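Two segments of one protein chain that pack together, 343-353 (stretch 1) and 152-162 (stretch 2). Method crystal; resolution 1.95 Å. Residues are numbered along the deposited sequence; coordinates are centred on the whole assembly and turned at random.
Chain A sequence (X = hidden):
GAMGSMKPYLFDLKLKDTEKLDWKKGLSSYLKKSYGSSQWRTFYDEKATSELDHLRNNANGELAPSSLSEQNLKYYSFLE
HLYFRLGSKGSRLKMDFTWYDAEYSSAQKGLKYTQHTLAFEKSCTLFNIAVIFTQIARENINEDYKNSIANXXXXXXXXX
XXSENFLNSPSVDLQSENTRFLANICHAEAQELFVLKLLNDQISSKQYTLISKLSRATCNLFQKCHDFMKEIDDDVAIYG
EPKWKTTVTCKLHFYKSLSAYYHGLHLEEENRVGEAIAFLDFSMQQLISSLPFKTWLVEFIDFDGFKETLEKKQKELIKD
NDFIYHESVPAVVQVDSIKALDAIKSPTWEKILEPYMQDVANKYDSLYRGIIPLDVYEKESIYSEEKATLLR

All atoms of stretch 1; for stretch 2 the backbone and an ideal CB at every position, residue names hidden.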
# COMPACT_ATOMS: atom_id res chain seq x y z
N ALA A 343 7.92 -12.30 -2.71
CA ALA A 343 6.86 -12.99 -3.45
C ALA A 343 5.83 -12.09 -4.15
O ALA A 343 4.91 -12.59 -4.80
CB ALA A 343 6.14 -13.95 -2.52
N ILE A 344 5.98 -10.78 -4.02
CA ILE A 344 5.02 -9.86 -4.62
C ILE A 344 5.47 -9.25 -5.95
O ILE A 344 6.46 -8.52 -6.01
CB ILE A 344 4.65 -8.71 -3.62
CG1 ILE A 344 3.78 -9.26 -2.49
CG2 ILE A 344 3.88 -7.60 -4.34
CD1 ILE A 344 4.42 -10.31 -1.66
N LYS A 345 4.73 -9.56 -7.00
CA LYS A 345 5.01 -9.05 -8.33
C LYS A 345 3.92 -8.04 -8.67
O LYS A 345 2.78 -8.42 -8.94
CB LYS A 345 5.00 -10.19 -9.36
CG LYS A 345 6.02 -11.29 -9.08
CD LYS A 345 5.93 -12.39 -10.13
CE LYS A 345 6.94 -13.50 -9.86
NZ LYS A 345 6.89 -14.56 -10.91
N SER A 346 4.26 -6.76 -8.67
CA SER A 346 3.28 -5.73 -8.95
C SER A 346 3.06 -5.47 -10.43
O SER A 346 4.01 -5.37 -11.21
CB SER A 346 3.68 -4.41 -8.28
OG SER A 346 4.74 -3.79 -8.98
N PRO A 347 1.79 -5.37 -10.84
CA PRO A 347 1.44 -5.12 -12.24
C PRO A 347 1.62 -3.62 -12.47
O PRO A 347 1.82 -2.87 -11.52
CB PRO A 347 -0.02 -5.55 -12.29
CG PRO A 347 -0.52 -5.09 -10.96
CD PRO A 347 0.58 -5.53 -10.02
N THR A 348 1.58 -3.17 -13.71
CA THR A 348 1.73 -1.74 -13.95
C THR A 348 0.38 -1.05 -13.73
O THR A 348 -0.66 -1.70 -13.83
CB THR A 348 2.19 -1.44 -15.39
OG1 THR A 348 1.28 -2.05 -16.32
CG2 THR A 348 3.60 -1.97 -15.63
N TRP A 349 0.40 0.24 -13.39
CA TRP A 349 -0.84 0.99 -13.20
C TRP A 349 -1.56 0.95 -14.54
O TRP A 349 -2.79 0.83 -14.59
CB TRP A 349 -0.55 2.46 -12.82
CG TRP A 349 -1.69 3.43 -13.09
CD1 TRP A 349 -1.63 4.59 -13.83
CD2 TRP A 349 -3.06 3.32 -12.66
NE1 TRP A 349 -2.86 5.20 -13.88
CE2 TRP A 349 -3.76 4.45 -13.17
CE3 TRP A 349 -3.77 2.38 -11.88
CZ2 TRP A 349 -5.13 4.66 -12.93
CZ3 TRP A 349 -5.13 2.59 -11.65
CH2 TRP A 349 -5.79 3.72 -12.18
N GLU A 350 -0.78 1.02 -15.62
CA GLU A 350 -1.33 0.98 -16.97
C GLU A 350 -2.20 -0.25 -17.20
O GLU A 350 -3.26 -0.16 -17.81
CB GLU A 350 -0.19 1.01 -18.01
CG GLU A 350 0.57 2.33 -18.11
CD GLU A 350 1.64 2.51 -17.04
OE1 GLU A 350 2.45 3.46 -17.16
OE2 GLU A 350 1.68 1.72 -16.07
N LYS A 351 -1.74 -1.40 -16.71
CA LYS A 351 -2.48 -2.65 -16.86
C LYS A 351 -3.72 -2.71 -15.96
O LYS A 351 -4.70 -3.36 -16.30
CB LYS A 351 -1.57 -3.85 -16.58
CG LYS A 351 -0.46 -4.02 -17.61
CD LYS A 351 0.38 -5.26 -17.35
CE LYS A 351 1.49 -5.42 -18.38
NZ LYS A 351 2.26 -6.68 -18.19
N ILE A 352 -3.65 -2.05 -14.81
CA ILE A 352 -4.79 -2.04 -13.89
C ILE A 352 -5.90 -1.18 -14.50
O ILE A 352 -7.08 -1.52 -14.42
CB ILE A 352 -4.38 -1.45 -12.52
CG1 ILE A 352 -3.53 -2.46 -11.74
CG2 ILE A 352 -5.63 -1.06 -11.72
CD1 ILE A 352 -2.93 -1.90 -10.45
N LEU A 353 -5.52 -0.06 -15.11
CA LEU A 353 -6.47 0.87 -15.70
C LEU A 353 -7.06 0.41 -17.04
O LEU A 353 -8.25 0.62 -17.32
CB LEU A 353 -5.79 2.23 -15.90
CG LEU A 353 -6.56 3.35 -16.60
CD1 LEU A 353 -7.77 3.75 -15.76
CD2 LEU A 353 -5.64 4.54 -16.79
N UNK A 152 -3.64 -5.49 -2.03
CA UNK A 152 -2.53 -4.70 -1.48
C UNK A 152 -1.46 -4.56 -2.57
O UNK A 152 -0.75 -3.55 -2.63
CB UNK A 152 -1.95 -5.35 -0.22
N UNK A 153 -1.35 -5.57 -3.42
CA UNK A 153 -0.38 -5.55 -4.50
C UNK A 153 -0.76 -4.44 -5.48
O UNK A 153 0.11 -3.70 -5.96
CB UNK A 153 -0.31 -6.91 -5.20
N UNK A 154 -2.05 -4.31 -5.78
CA UNK A 154 -2.49 -3.26 -6.69
C UNK A 154 -2.30 -1.88 -6.06
O UNK A 154 -1.92 -0.92 -6.74
CB UNK A 154 -3.96 -3.47 -7.08
N UNK A 155 -2.55 -1.77 -4.75
CA UNK A 155 -2.36 -0.48 -4.08
C UNK A 155 -0.90 -0.07 -4.26
O UNK A 155 -0.61 1.08 -4.60
CB UNK A 155 -2.73 -0.56 -2.60
N UNK A 156 -0.00 -1.02 -4.05
CA UNK A 156 1.44 -0.81 -4.20
C UNK A 156 1.72 -0.22 -5.58
O UNK A 156 2.42 0.79 -5.71
CB UNK A 156 2.21 -2.12 -4.00
N UNK A 157 1.17 -0.84 -6.61
CA UNK A 157 1.36 -0.38 -7.98
C UNK A 157 0.87 1.06 -8.20
O UNK A 157 1.54 1.86 -8.86
CB UNK A 157 0.63 -1.32 -8.94
N UNK A 158 -0.30 1.40 -7.65
CA UNK A 158 -0.85 2.75 -7.80
C UNK A 158 0.01 3.83 -7.13
O UNK A 158 0.27 4.88 -7.72
CB UNK A 158 -2.26 2.79 -7.22
N UNK A 159 0.43 3.59 -5.89
CA UNK A 159 1.27 4.57 -5.18
C UNK A 159 2.63 4.75 -5.84
O UNK A 159 3.20 5.85 -5.84
CB UNK A 159 1.46 4.14 -3.72
N UNK A 160 3.15 3.67 -6.40
CA UNK A 160 4.43 3.69 -7.09
C UNK A 160 4.34 4.59 -8.33
O UNK A 160 5.22 5.42 -8.56
CB UNK A 160 4.85 2.27 -7.48
N UNK A 161 3.28 4.42 -9.11
CA UNK A 161 3.07 5.22 -10.31
C UNK A 161 2.94 6.70 -9.95
O UNK A 161 3.46 7.57 -10.65
CB UNK A 161 1.83 4.74 -11.06
N UNK A 162 2.24 6.97 -8.85
CA UNK A 162 2.07 8.33 -8.38
C UNK A 162 3.42 8.98 -8.02
O UNK A 162 3.69 10.13 -8.38
CB UNK A 162 1.13 8.35 -7.17

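Backbone angles throughout 152-162 are helical, so proline would cost a helix hydrogen bond at most positions and glycine would loosen the turn; what remains to be decided is size and polarity.

Positions 152, 155, 159 and 162 have nothing of stretch 1 within 5.5 Å of the ideal CB. These contacts do not constrain them; they are Leu152, Ala155, Phe159 and Leu162.

At 153 the CB points toward stretch 1, 4.3 Å from Ile344 CG2 and 5.1 Å from both Lys345 O and Pro347 CD. A small or branched residue such as valine, threonine or alanine would suit. Thr153 is deposited: its CG2 lies 3.8 Å from Pro347 CD and 3.7 Å from Lys345 O, while its OG1, 3.7 Å from Ile344 CG2, is hydrogen-bonded elsewhere in the structure.

Position 154 points sideways, its CB 3.9 Å from Ile352 CD1, so a side chain with an aliphatic stem fits. Lys154 packs its CG 3.8 Å from Ile352 CD1.

At position 156 the CB points toward stretch 1, and the ideal CB of 156 stays 5.1 Å from Ser346 CB, leaving room for a large apolar or aromatic group. Phe156 (chi1 t) brings CD2 to 3.5 Å from Ser346 CB and 4.3 Å from Ile344 CG2.

Position 157 is the tightest: the CB is 3.2 Å from Pro347 O, an acceptor, and 3.9 Å from Ile352 CD1. A small residue is favoured, preferably a donor; serine, alanine or cysteine are candidates. Ser157 donates from OG to Pro347 O at 2.5 Å. Its OG is also 3.3 Å from Trp349 N, but the angle is poor.

At 158 the CB points sideways, 4.9 Å from Trp349 CE3, which suits a modest apolar residue such as cysteine, alanine or valine. Cys158 places SG 3.8 Å from Trp349 CE3, obliquely to the ring.

Position 160 points toward stretch 1 with no atom within 5.5 Å, so a long side chain is admissible, and the Ser346 hydroxyl makes a polar one plausible. Glu160 extends OE1 to 3.9 Å from Ser346 OG.

At 161 the CB is 3.7 Å from Trp349 CB, and the indole invites an aromatic or long apolar partner. Tyr161 offers one ring face to the indole edge: CD2 is 3.5 Å from Trp349 CD1, with the planes at 54°. Glu350 OE1 meets the ring edge, 3.5 Å from Tyr161 CE1.

Stretch 2, residues 152-162: LTKAFSCFEYL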
# COMPACT_ATOMS: atom_id res chain seq x y z
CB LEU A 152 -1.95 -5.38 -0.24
CG LEU A 152 -2.77 -5.25 1.04
CD1 LEU A 152 -2.22 -6.17 2.11
CD2 LEU A 152 -2.75 -3.79 1.53
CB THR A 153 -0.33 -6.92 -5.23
OG1 THR A 153 0.22 -7.90 -4.34
CG2 THR A 153 0.55 -6.84 -6.48
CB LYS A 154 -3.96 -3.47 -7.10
CG LYS A 154 -4.16 -4.63 -8.07
CD LYS A 154 -5.62 -4.84 -8.41
CE LYS A 154 -5.79 -5.95 -9.43
NZ LYS A 154 -7.23 -6.22 -9.72
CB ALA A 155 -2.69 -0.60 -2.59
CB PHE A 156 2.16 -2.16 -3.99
CG PHE A 156 3.61 -2.18 -4.41
CD1 PHE A 156 4.46 -1.10 -4.18
CD2 PHE A 156 4.15 -3.34 -4.99
CE1 PHE A 156 5.81 -1.16 -4.52
CE2 PHE A 156 5.51 -3.41 -5.33
CZ PHE A 156 6.34 -2.32 -5.10
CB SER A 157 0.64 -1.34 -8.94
OG SER A 157 0.79 -0.91 -10.28
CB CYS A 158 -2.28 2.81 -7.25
SG CYS A 158 -3.47 1.80 -8.17
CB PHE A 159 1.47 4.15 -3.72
CG PHE A 159 0.27 4.41 -2.84
CD1 PHE A 159 -0.28 5.70 -2.78
CD2 PHE A 159 -0.27 3.40 -2.06
CE1 PHE A 159 -1.36 5.97 -1.94
CE2 PHE A 159 -1.36 3.66 -1.21
CZ PHE A 159 -1.90 4.95 -1.15
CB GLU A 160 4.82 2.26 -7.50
CG GLU A 160 6.09 2.17 -8.33
CD GLU A 160 6.49 0.73 -8.59
OE1 GLU A 160 5.72 -0.00 -9.26
OE2 GLU A 160 7.58 0.33 -8.13
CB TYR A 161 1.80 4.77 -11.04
CG TYR A 161 1.51 5.54 -12.31
CD1 TYR A 161 2.01 5.11 -13.54
CD2 TYR A 161 0.74 6.71 -12.28
CE1 TYR A 161 1.74 5.82 -14.71
CE2 TYR A 161 0.48 7.43 -13.45
CZ TYR A 161 0.98 6.97 -14.66
OH TYR A 161 0.70 7.66 -15.82
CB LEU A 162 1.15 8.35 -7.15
CG LEU A 162 -0.36 8.17 -7.42
CD1 LEU A 162 -1.07 7.91 -6.10
CD2 LEU A 162 -0.93 9.42 -8.10
O HOH W 1 2.89 1.01 -11.25
O HOH W 2 -2.19 7.74 -16.06
O HOH W 3 1.40 6.52 -18.08
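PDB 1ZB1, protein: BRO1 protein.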